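Local coordinates for protein triabin (Triatoma pallidipennis, PDB 1AVG) that inhibits thrombin by forming a non-covalent one-to-one complex with it, inhibiting thrombin-induced platelet aggregation and prolonging clotting times while barely suppressing amidolytic activity, at residues Leu27-Gly32 with Glu121-Val126. Sequence-based numbering, arbitrary orientation.
Sequences LAHGPG and EDRYLV. Unlike the reference sequence in segment 121-126: Arg123 (reference Asp).
In triabin, a calycin, strand 24-28 and the loop after it meet strand 122-128 through side chains and one water, a worked example of barrel edges joined without continuous strand pairing. Where the loop begins, His29 presents the ND1 edge of its imidazole to one face of the Arg123 guanidinium. His29 ND1 lies over that face, offset toward its rim, 3.1 Å from Arg123 CZ. The two planes are 89° apart. The N-H groups of Arg123 therefore do not aim at ND1, and no hydrogen bond links the pair. Further along strand 122-128, Leu125 CD2 approaches His29 CE1 obliquely at 3.9 Å. The apolar contact at the strand 24-28 end is between two leucines crossing at about a right angle: Leu27 CD1 lies 3.7 Å from Leu125 CB. A water bridges the two backbones, accepting from Ala28 N and donating to Val126 O at 2.8 Å.

Torsions explain these meetings. Leu27, with CG anti to the backbone N (chi1 158°), sends its methyls across the seam, while Arg123 stays extended from a CG likewise anti to its N (chi1 -172°), far enough to reach the histidine. His29 is held from its other nitrogen, NE2 hydrogen-bonding Glu55 OE2, and its ring stacks with Tyr58. Backbone bonds from Leu27 and His29 to strand 51-56 secure one bank; on the other, Leu125 packs on Arg111 of strand 106-115. The chain of another protein packs against Ala28, Pro31 and Val126.

Chemically, the seam combines a leucine contact, a water bridge and a guanidinium face turned to the histidine nitrogen. Arg123 would disfavour protonation of His29 whereas Glu55 would favour it, so the imidazole's charge probably reflects a balance between them.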
loop_
_atom_site.group_PDB
_atom_site.type_symbol
_atom_site.label_atom_id
_atom_site.label_comp_id
_atom_site.label_asym_id
_atom_site.label_seq_id
_atom_site.Cartn_x
_atom_site.Cartn_y
_atom_site.Cartn_z
ATOM N N LEU C 27 -0.162 -18.320 -11.862
ATOM C CA LEU C 27 0.965 -17.432 -11.644
ATOM C C LEU C 27 1.416 -16.747 -12.939
ATOM O O LEU C 27 1.943 -17.397 -13.839
ATOM C CB LEU C 27 2.097 -18.251 -11.015
ATOM C CG LEU C 27 3.564 -17.847 -11.080
ATOM C CD1 LEU C 27 3.814 -16.535 -10.378
ATOM C CD2 LEU C 27 4.365 -18.945 -10.422
ATOM N N ALA C 28 1.176 -15.440 -13.038
ATOM C CA ALA C 28 1.561 -14.671 -14.218
ATOM C C ALA C 28 2.791 -13.856 -13.891
ATOM O O ALA C 28 2.994 -13.451 -12.745
ATOM C CB ALA C 28 0.439 -13.759 -14.652
ATOM N N HIS C 29 3.613 -13.614 -14.904
ATOM C CA HIS C 29 4.836 -12.842 -14.702
ATOM C C HIS C 29 4.685 -11.379 -15.074
ATOM O O HIS C 29 5.651 -10.624 -15.062
ATOM C CB HIS C 29 6.007 -13.478 -15.460
ATOM C CG HIS C 29 6.565 -14.692 -14.789
ATOM N ND1 HIS C 29 7.844 -14.740 -14.283
ATOM C CD2 HIS C 29 6.013 -15.900 -14.524
ATOM C CE1 HIS C 29 8.060 -15.924 -13.738
ATOM N NE2 HIS C 29 6.962 -16.646 -13.871
ATOM N N GLY C 30 3.453 -10.987 -15.368
ATOM C CA GLY C 30 3.164 -9.615 -15.741
ATOM C C GLY C 30 1.695 -9.504 -16.084
ATOM O O GLY C 30 1.062 -10.515 -16.386
ATOM N N PRO C 31 1.123 -8.294 -16.051
ATOM C CA PRO C 31 -0.294 -8.096 -16.366
ATOM C C PRO C 31 -0.670 -8.629 -17.747
ATOM O O PRO C 31 -1.567 -9.467 -17.880
ATOM C CB PRO C 31 -0.439 -6.578 -16.313
ATOM C CG PRO C 31 0.592 -6.174 -15.290
ATOM C CD PRO C 31 1.768 -7.021 -15.684
ATOM N N GLY C 32 0.060 -8.164 -18.759
ATOM C CA GLY C 32 -0.202 -8.554 -20.134
ATOM C C GLY C 32 0.145 -9.960 -20.584
ATOM O O GLY C 32 -0.721 -10.660 -21.114
ATOM N N GLU C 121 18.542 -18.720 -9.808
ATOM C CA GLU C 121 17.635 -17.684 -10.296
ATOM C C GLU C 121 16.542 -17.448 -9.246
ATOM O O GLU C 121 15.729 -18.332 -8.972
ATOM C CB GLU C 121 17.033 -18.099 -11.636
ATOM C CG GLU C 121 16.642 -16.931 -12.525
ATOM C CD GLU C 121 16.039 -17.371 -13.848
ATOM O OE1 GLU C 121 16.672 -18.185 -14.563
ATOM O OE2 GLU C 121 14.928 -16.893 -14.175
ATOM N N ASP C 122 16.557 -16.263 -8.639
ATOM C CA ASP C 122 15.608 -15.910 -7.584
ATOM C C ASP C 122 14.663 -14.805 -7.989
ATOM O O ASP C 122 15.080 -13.779 -8.528
ATOM C CB ASP C 122 16.346 -15.446 -6.329
ATOM C CG ASP C 122 17.345 -16.460 -5.823
ATOM O OD1 ASP C 122 18.293 -16.783 -6.565
ATOM O OD2 ASP C 122 17.193 -16.915 -4.671
ATOM N N ARG C 123 13.397 -14.968 -7.639
ATOM C CA ARG C 123 12.410 -13.965 -7.974
ATOM C C ARG C 123 11.187 -14.079 -7.063
ATOM O O ARG C 123 10.748 -15.179 -6.723
ATOM C CB ARG C 123 12.042 -14.108 -9.456
ATOM C CG ARG C 123 11.148 -13.022 -10.031
ATOM C CD ARG C 123 11.099 -13.145 -11.552
ATOM N NE ARG C 123 9.970 -12.434 -12.153
ATOM C CZ ARG C 123 9.717 -12.400 -13.460
ATOM N NH1 ARG C 123 10.511 -13.036 -14.318
ATOM N NH2 ARG C 123 8.664 -11.732 -13.916
ATOM N N TYR C 124 10.711 -12.929 -6.592
ATOM C CA TYR C 124 9.538 -12.864 -5.728
ATOM C C TYR C 124 8.316 -12.933 -6.632
ATOM O O TYR C 124 8.127 -12.076 -7.498
ATOM C CB TYR C 124 9.544 -11.564 -4.912
ATOM C CG TYR C 124 10.711 -11.448 -3.939
ATOM C CD1 TYR C 124 10.660 -12.044 -2.678
ATOM C CD2 TYR C 124 11.864 -10.751 -4.286
ATOM C CE1 TYR C 124 11.737 -11.949 -1.790
ATOM C CE2 TYR C 124 12.942 -10.646 -3.406
ATOM C CZ TYR C 124 12.877 -11.247 -2.162
ATOM O OH TYR C 124 13.957 -11.141 -1.304
ATOM N N LEU C 125 7.504 -13.965 -6.443
ATOM C CA LEU C 125 6.324 -14.189 -7.269
ATOM C C LEU C 125 5.041 -14.185 -6.448
ATOM O O LEU C 125 5.074 -14.375 -5.232
ATOM C CB LEU C 125 6.454 -15.537 -7.983
ATOM C CG LEU C 125 7.745 -15.842 -8.744
ATOM C CD1 LEU C 125 7.775 -17.325 -9.090
ATOM C CD2 LEU C 125 7.845 -14.992 -9.991
ATOM N N VAL C 126 3.913 -13.985 -7.127
ATOM C CA VAL C 126 2.607 -13.962 -6.487
ATOM C C VAL C 126 1.678 -15.000 -7.117
ATOM O O VAL C 126 1.301 -14.872 -8.284
ATOM C CB VAL C 126 1.955 -12.567 -6.604
ATOM C CG1 VAL C 126 0.495 -12.626 -6.167
ATOM C CG2 VAL C 126 2.710 -11.568 -5.762
HETATM O O HOH W 1 0.354 -13.549 -10.573
#